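Local coordinates for similar to sp|P32453 Saccharomyces cerevisiae YNL315c ATP11 (Candida glabrata CBS 138, PDB 2P4F), which probably serves as a mitochondrial chaperone that binds unfolded protein, helping to assemble the F1 part of ATP synthase as its yeast relative does, at residues K100-Y105 with F121-K126; F219-A224 with D228-N233. One frame throughout, in Å; residues are numbered along the deposited sequence.

How the interactions relate
The two interactions illustrate how one sheet can be knitted at its strands and covered on a face. Following the chain from the N terminus, interaction 1 closes first, where the end of helix 116-126 comes back against helix 102-105 over a largely helical loop of 15 residues. Interaction 2 opens only much later, where strand 215-220 passes through a turn containing the short helix 224-227 into strand 229-236. The loops are therefore in series, neither nested nor crossing. Yet the centres of interactions 1 and 2 lie only about 10 Å apart. Trp123 of interaction 1 sends its NE1 to the Met232 O of interaction 2, a probable hydrogen bond of 2.9 Å, so the N-terminal helices are tied to the sheet.

Interaction 1: residues K100-Y105 with F121-K126; sequences KTLDDY and FLWRAK
Leu102 and Trp123 meet through one methyl and the far end of the indole, an example of two short helical segments joined mainly by apolar contacts, with no hydrogen bond between them. Leu102 CD1 comes within 3.5 Å of Trp123 CZ3, approaching the ring obliquely. Trp123 holds its CG anti to the backbone N (chi1 -178°), which swings the six-membered ring out from helix 116-126 toward Leu102 and Tyr105.

The aromatic pair is neither a stack nor a T-shaped arrangement. Tyr105 CD2 lies near the indole plane, at its edge, 3.9 Å from Trp123 CH2, and the planes are inclined at 67°. Both side chains also belong to the layer of N-terminal helices that lies against one face of the antiparallel sheet of this half barrel: Trp123 packs on Leu231 and on Val137, and both rings meet Trp127 edge-to-face.

Among polar groups, Lys126 bends at chi2 and passes across Tyr105 at about a right angle, with CE 4.0 Å from Tyr105 CB; its NZ stays 3.5 Å from Tyr105 O. The polar ends of the rings turn elsewhere, Tyr105 OH to Gln218 and Trp123 NE1 to the carbonyl of Met232.

Interaction 2: residues F219-A224 with D228-N233; sequences FHLDLA and DMVLMN
Asn233 reaches His220 because its CG sits between the backbone N and the carbonyl carbon (chi1 55°), which turns the amide across toward the neighbouring strand. His220 extends its imidazole edge to meet it. In Met232, CG is anti to the backbone N, and a bend at chi3 turns its methyl end aside after the chain has run alongside Phe219.

The polar result is a bond from His220 NE2 to Asn233 OD1 of 2.7 Å. Ring and amide are almost coplanar, 5° apart, and the acceptor lies in the ring plane although the hydrogen bond is bent, 135° at the hydrogen; with Asn233 ND2 bound to Gln218, the amide's orientation is fixed from both ends.

The apolar result lies on the other side of the sheet. Met232 CG sits over the Phe219 face, 4.0 Å from the ring centroid, in a CH-pi contact, while SD comes obliquely to 3.5 Å from Phe219 CE1 as a Met-aromatic contact. Val230 CG1 rests on Phe219 CB near the ring edge, while Val230 CG2 packs alongside Leu221 CD2 at 3.7 Å.

Between these layers runs an antiparallel pairing. His220 and Leu231 form a hydrogen-bonded pair, with His220 N to Leu231 O at 2.8 Å and Leu231 N to His220 O at 3.2 Å; beyond it the regular pairing gives way to the turn. There a water takes the N-H of Leu223 and donates to His220 O and Met229 O, before a weak bond from Asp228 N to Ala224 O closes the turn.

Helix 224-227 joins the strands, which lie inside the sheet: strand 229-236 pairs next with 133-139, and 215-220 with 193-200. Helix 140-153 packs on the Phe219 and Leu221 side, while helices 102-105 and 116-126 lie against His220, Leu231 and Asn233.

Interaction 1: residues K100-Y105 with F121-K126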
loop_
_atom_site.group_PDB
_atom_site.type_symbol
_atom_site.label_atom_id
_atom_site.label_comp_id
_atom_site.label_asym_id
_atom_site.label_seq_id
_atom_site.Cartn_x
_atom_site.Cartn_y
_atom_site.Cartn_z
ATOM N N LYS A 100 10.481 -6.500 10.083
ATOM C CA LYS A 100 9.630 -7.059 11.123
ATOM C C LYS A 100 8.484 -7.825 10.490
ATOM O O LYS A 100 7.908 -7.377 9.492
ATOM C CB LYS A 100 9.090 -5.981 12.072
ATOM C CG LYS A 100 10.293 -5.431 12.835
ATOM C CD LYS A 100 9.871 -4.719 14.084
ATOM C CE LYS A 100 11.070 -3.952 14.614
ATOM N NZ LYS A 100 10.613 -2.654 15.162
ATOM N N THR A 101 8.186 -8.976 11.029
ATOM C CA THR A 101 7.024 -9.728 10.604
ATOM C C THR A 101 5.907 -9.666 11.637
ATOM O O THR A 101 6.116 -9.034 12.694
ATOM C CB THR A 101 7.374 -11.212 10.334
ATOM O OG1 THR A 101 7.665 -11.861 11.574
ATOM C CG2 THR A 101 8.579 -11.318 9.418
ATOM N N LEU A 102 4.773 -10.288 11.314
ATOM C CA LEU A 102 3.652 -10.158 12.239
ATOM C C LEU A 102 4.029 -10.623 13.636
ATOM O O LEU A 102 3.608 -9.964 14.617
ATOM C CB LEU A 102 2.443 -10.927 11.686
ATOM C CG LEU A 102 1.188 -10.803 12.569
ATOM C CD1 LEU A 102 0.780 -9.331 12.818
ATOM C CD2 LEU A 102 0.041 -11.535 11.911
ATOM N N ASP A 103 4.814 -11.721 13.699
ATOM C CA ASP A 103 5.167 -12.264 15.034
ATOM C C ASP A 103 5.928 -11.278 15.908
ATOM O O ASP A 103 5.944 -11.359 17.148
ATOM C CB ASP A 103 5.995 -13.523 14.820
ATOM C CG ASP A 103 6.162 -14.359 16.078
ATOM O OD1 ASP A 103 5.175 -14.846 16.671
ATOM O OD2 ASP A 103 7.345 -14.535 16.447
ATOM N N ASP A 104 6.645 -10.323 15.289
ATOM C CA ASP A 104 7.336 -9.288 16.053
ATOM C C ASP A 104 6.392 -8.282 16.693
ATOM O O ASP A 104 6.773 -7.538 17.599
ATOM C CB ASP A 104 8.296 -8.540 15.117
ATOM C CG ASP A 104 9.411 -9.442 14.602
ATOM O OD1 ASP A 104 10.015 -10.169 15.449
ATOM O OD2 ASP A 104 9.697 -9.452 13.381
ATOM N N TYR A 105 5.142 -8.214 16.246
ATOM C CA TYR A 105 4.173 -7.288 16.803
ATOM C C TYR A 105 3.138 -8.001 17.666
ATOM O O TYR A 105 2.771 -7.492 18.730
ATOM C CB TYR A 105 3.426 -6.583 15.667
ATOM C CG TYR A 105 4.293 -5.805 14.701
ATOM C CD1 TYR A 105 5.151 -4.809 15.139
ATOM C CD2 TYR A 105 4.200 -6.032 13.334
ATOM C CE1 TYR A 105 5.953 -4.066 14.252
ATOM C CE2 TYR A 105 4.978 -5.311 12.440
ATOM C CZ TYR A 105 5.840 -4.347 12.882
ATOM O OH TYR A 105 6.606 -3.614 11.986
ATOM N N PHE A 121 -9.094 -6.528 17.105
ATOM C CA PHE A 121 -9.020 -5.617 18.284
ATOM C C PHE A 121 -7.595 -5.443 18.750
ATOM O O PHE A 121 -7.121 -4.355 19.063
ATOM C CB PHE A 121 -9.837 -6.231 19.414
ATOM C CG PHE A 121 -11.355 -6.113 19.202
ATOM C CD1 PHE A 121 -11.957 -5.356 18.208
ATOM C CD2 PHE A 121 -12.162 -6.825 20.059
ATOM C CE1 PHE A 121 -13.332 -5.315 18.107
ATOM C CE2 PHE A 121 -13.540 -6.747 19.997
ATOM C CZ PHE A 121 -14.140 -5.981 19.008
ATOM N N LEU A 122 -6.889 -6.582 18.802
ATOM C CA LEU A 122 -5.497 -6.495 19.311
ATOM C C LEU A 122 -4.608 -5.685 18.391
ATOM O O LEU A 122 -3.737 -4.959 18.833
ATOM C CB LEU A 122 -4.883 -7.884 19.475
ATOM C CG LEU A 122 -5.470 -8.732 20.606
ATOM C CD1 LEU A 122 -4.826 -10.108 20.514
ATOM C CD2 LEU A 122 -5.186 -8.041 21.951
ATOM N N TRP A 123 -4.835 -5.876 17.101
ATOM C CA TRP A 123 -3.981 -5.150 16.123
ATOM C C TRP A 123 -4.246 -3.655 16.208
ATOM O O TRP A 123 -3.313 -2.838 16.225
ATOM C CB TRP A 123 -4.315 -5.658 14.752
ATOM C CG TRP A 123 -3.547 -5.116 13.594
ATOM C CD1 TRP A 123 -3.977 -4.374 12.522
ATOM C CD2 TRP A 123 -2.129 -5.329 13.396
ATOM N NE1 TRP A 123 -2.894 -4.122 11.688
ATOM C CE2 TRP A 123 -1.761 -4.691 12.194
ATOM C CE3 TRP A 123 -1.155 -5.998 14.122
ATOM C CZ2 TRP A 123 -0.462 -4.691 11.671
ATOM C CZ3 TRP A 123 0.157 -6.002 13.618
ATOM C CH2 TRP A 123 0.486 -5.355 12.417
ATOM N N ARG A 124 -5.550 -3.304 16.289
ATOM C CA ARG A 124 -5.822 -1.866 16.418
ATOM C C ARG A 124 -5.300 -1.328 17.742
ATOM O O ARG A 124 -4.809 -0.193 17.777
ATOM C CB ARG A 124 -7.327 -1.623 16.229
ATOM C CG ARG A 124 -7.770 -1.987 14.808
ATOM C CD ARG A 124 -9.213 -1.537 14.629
ATOM N NE ARG A 124 -9.702 -1.948 13.316
ATOM C CZ ARG A 124 -9.441 -1.386 12.145
ATOM N NH1 ARG A 124 -8.651 -0.317 12.077
ATOM N NH2 ARG A 124 -9.982 -1.900 11.037
ATOM N N ALA A 125 -5.393 -2.100 18.843
ATOM C CA ALA A 125 -4.874 -1.612 20.136
ATOM C C ALA A 125 -3.376 -1.412 20.027
ATOM O O ALA A 125 -2.833 -0.446 20.625
ATOM C CB ALA A 125 -5.179 -2.583 21.279
ATOM N N LYS A 126 -2.703 -2.298 19.297
ATOM C CA LYS A 126 -1.215 -2.246 19.231
ATOM C C LYS A 126 -0.734 -0.911 18.716
ATOM O O LYS A 126 0.267 -0.332 19.144
ATOM C CB LYS A 126 -0.721 -3.382 18.329
ATOM C CG LYS A 126 0.740 -3.377 17.910
ATOM C CD LYS A 126 1.652 -3.633 19.107
ATOM C CE LYS A 126 3.056 -3.962 18.622
ATOM N NZ LYS A 126 3.971 -4.322 19.761
#

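Interaction 2: residues F219-A224 with D228-N233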
loop_
_atom_site.group_PDB
_atom_site.type_symbol
_atom_site.label_atom_id
_atom_site.label_comp_id
_atom_site.label_asym_id
_atom_site.label_seq_id
_atom_site.Cartn_x
_atom_site.Cartn_y
_atom_site.Cartn_z
ATOM N N PHE A 219 1.993 -5.160 4.789
ATOM C CA PHE A 219 0.852 -6.072 4.773
ATOM C C PHE A 219 1.340 -7.418 5.240
ATOM O O PHE A 219 2.267 -7.956 4.643
ATOM C CB PHE A 219 0.281 -6.171 3.360
ATOM C CG PHE A 219 -0.327 -4.886 2.859
ATOM C CD1 PHE A 219 -1.668 -4.571 3.062
ATOM C CD2 PHE A 219 0.464 -3.983 2.146
ATOM C CE1 PHE A 219 -2.268 -3.392 2.597
ATOM C CE2 PHE A 219 -0.101 -2.800 1.686
ATOM C CZ PHE A 219 -1.455 -2.524 1.878
ATOM N N HIS A 220 0.721 -7.920 6.307
ATOM C CA HIS A 220 1.135 -9.202 6.874
ATOM C C HIS A 220 0.167 -10.276 6.461
ATOM O O HIS A 220 -1.028 -10.110 6.715
ATOM C CB HIS A 220 1.133 -9.104 8.415
ATOM C CG HIS A 220 2.108 -8.039 8.826
ATOM N ND1 HIS A 220 3.469 -8.240 8.832
ATOM C CD2 HIS A 220 1.854 -6.758 9.230
ATOM C CE1 HIS A 220 4.041 -7.118 9.231
ATOM N NE2 HIS A 220 3.086 -6.178 9.474
ATOM N N LEU A 221 0.623 -11.341 5.852
ATOM C CA LEU A 221 -0.238 -12.381 5.284
ATOM C C LEU A 221 -0.280 -13.652 6.111
ATOM O O LEU A 221 -0.830 -14.662 5.703
ATOM C CB LEU A 221 0.298 -12.748 3.869
ATOM C CG LEU A 221 0.547 -11.566 2.925
ATOM C CD1 LEU A 221 0.927 -12.161 1.570
ATOM C CD2 LEU A 221 -0.623 -10.613 2.850
ATOM N N ASP A 222 0.323 -13.648 7.303
ATOM C CA ASP A 222 0.496 -14.801 8.154
ATOM C C ASP A 222 -0.848 -15.447 8.498
ATOM O O ASP A 222 -0.850 -16.677 8.764
ATOM C CB ASP A 222 1.217 -14.392 9.450
ATOM C CG ASP A 222 2.501 -13.625 9.163
ATOM O OD1 ASP A 222 3.581 -14.163 9.593
ATOM O OD2 ASP A 222 2.501 -12.491 8.597
ATOM N N LEU A 223 -1.932 -14.674 8.567
ATOM C CA LEU A 223 -3.236 -15.238 8.927
ATOM C C LEU A 223 -4.128 -15.388 7.718
ATOM O O LEU A 223 -5.365 -15.618 7.801
ATOM C CB LEU A 223 -3.923 -14.281 9.935
ATOM C CG LEU A 223 -3.055 -13.996 11.154
ATOM C CD1 LEU A 223 -3.839 -13.111 12.145
ATOM C CD2 LEU A 223 -2.568 -15.290 11.759
ATOM N N ALA A 224 -3.559 -15.226 6.524
ATOM C CA ALA A 224 -4.375 -15.240 5.319
ATOM C C ALA A 224 -4.963 -16.632 5.103
ATOM O O ALA A 224 -6.139 -16.796 4.786
ATOM C CB ALA A 224 -3.567 -14.834 4.086
ATOM N N ASP A 228 -8.279 -15.847 6.531
ATOM C CA ASP A 228 -8.636 -14.997 5.404
ATOM C C ASP A 228 -8.514 -13.500 5.708
ATOM O O ASP A 228 -9.295 -12.674 5.233
ATOM C CB ASP A 228 -10.062 -15.336 4.932
ATOM C CG ASP A 228 -10.332 -14.762 3.557
ATOM O OD1 ASP A 228 -9.442 -14.603 2.693
ATOM O OD2 ASP A 228 -11.522 -14.418 3.336
ATOM N N MET A 229 -7.496 -13.145 6.476
ATOM C CA MET A 229 -7.227 -11.796 6.935
ATOM C C MET A 229 -5.830 -11.324 6.624
ATOM O O MET A 229 -4.912 -12.136 6.763
ATOM C CB MET A 229 -7.312 -11.756 8.489
ATOM C CG MET A 229 -8.654 -11.933 9.124
ATOM S SD MET A 229 -8.307 -12.004 10.922
ATOM C CE MET A 229 -8.329 -10.253 11.286
ATOM N N VAL A 230 -5.704 -10.067 6.228
ATOM C CA VAL A 230 -4.394 -9.414 6.057
ATOM C C VAL A 230 -4.325 -8.266 7.030
ATOM O O VAL A 230 -5.297 -7.467 7.078
ATOM C CB VAL A 230 -4.209 -8.921 4.595
ATOM C CG1 VAL A 230 -2.961 -8.088 4.439
ATOM C CG2 VAL A 230 -4.220 -10.156 3.695
ATOM N N LEU A 231 -3.276 -8.148 7.807
ATOM C CA LEU A 231 -3.153 -7.054 8.794
ATOM C C LEU A 231 -2.218 -6.017 8.193
ATOM O O LEU A 231 -1.103 -6.377 7.731
ATOM C CB LEU A 231 -2.587 -7.618 10.102
ATOM C CG LEU A 231 -3.566 -8.575 10.829
ATOM C CD1 LEU A 231 -2.926 -8.838 12.196
ATOM C CD2 LEU A 231 -4.939 -8.035 10.953
ATOM N N MET A 232 -2.642 -4.739 8.193
ATOM C CA MET A 232 -1.808 -3.674 7.613
ATOM C C MET A 232 -1.370 -2.674 8.634
ATOM O O MET A 232 -2.228 -2.329 9.477
ATOM C CB MET A 232 -2.648 -2.951 6.529
ATOM C CG MET A 232 -1.818 -1.903 5.796
ATOM S SD MET A 232 -2.901 -0.792 4.821
ATOM C CE MET A 232 -3.340 0.362 6.124
ATOM N N ASN A 233 -0.115 -2.292 8.637
ATOM C CA ASN A 233 0.339 -1.200 9.492
ATOM C C ASN A 233 1.190 -0.286 8.613
ATOM O O ASN A 233 2.048 -0.763 7.882
ATOM C CB ASN A 233 1.127 -1.640 10.728
ATOM C CG ASN A 233 2.325 -2.501 10.387
ATOM O OD1 ASN A 233 2.133 -3.653 10.001
ATOM N ND2 ASN A 233 3.580 -2.091 10.507
HETATM O O HOH W 1 -2.525 -12.019 8.059
HETATM O O HOH W 2 -8.052 -17.015 2.540
#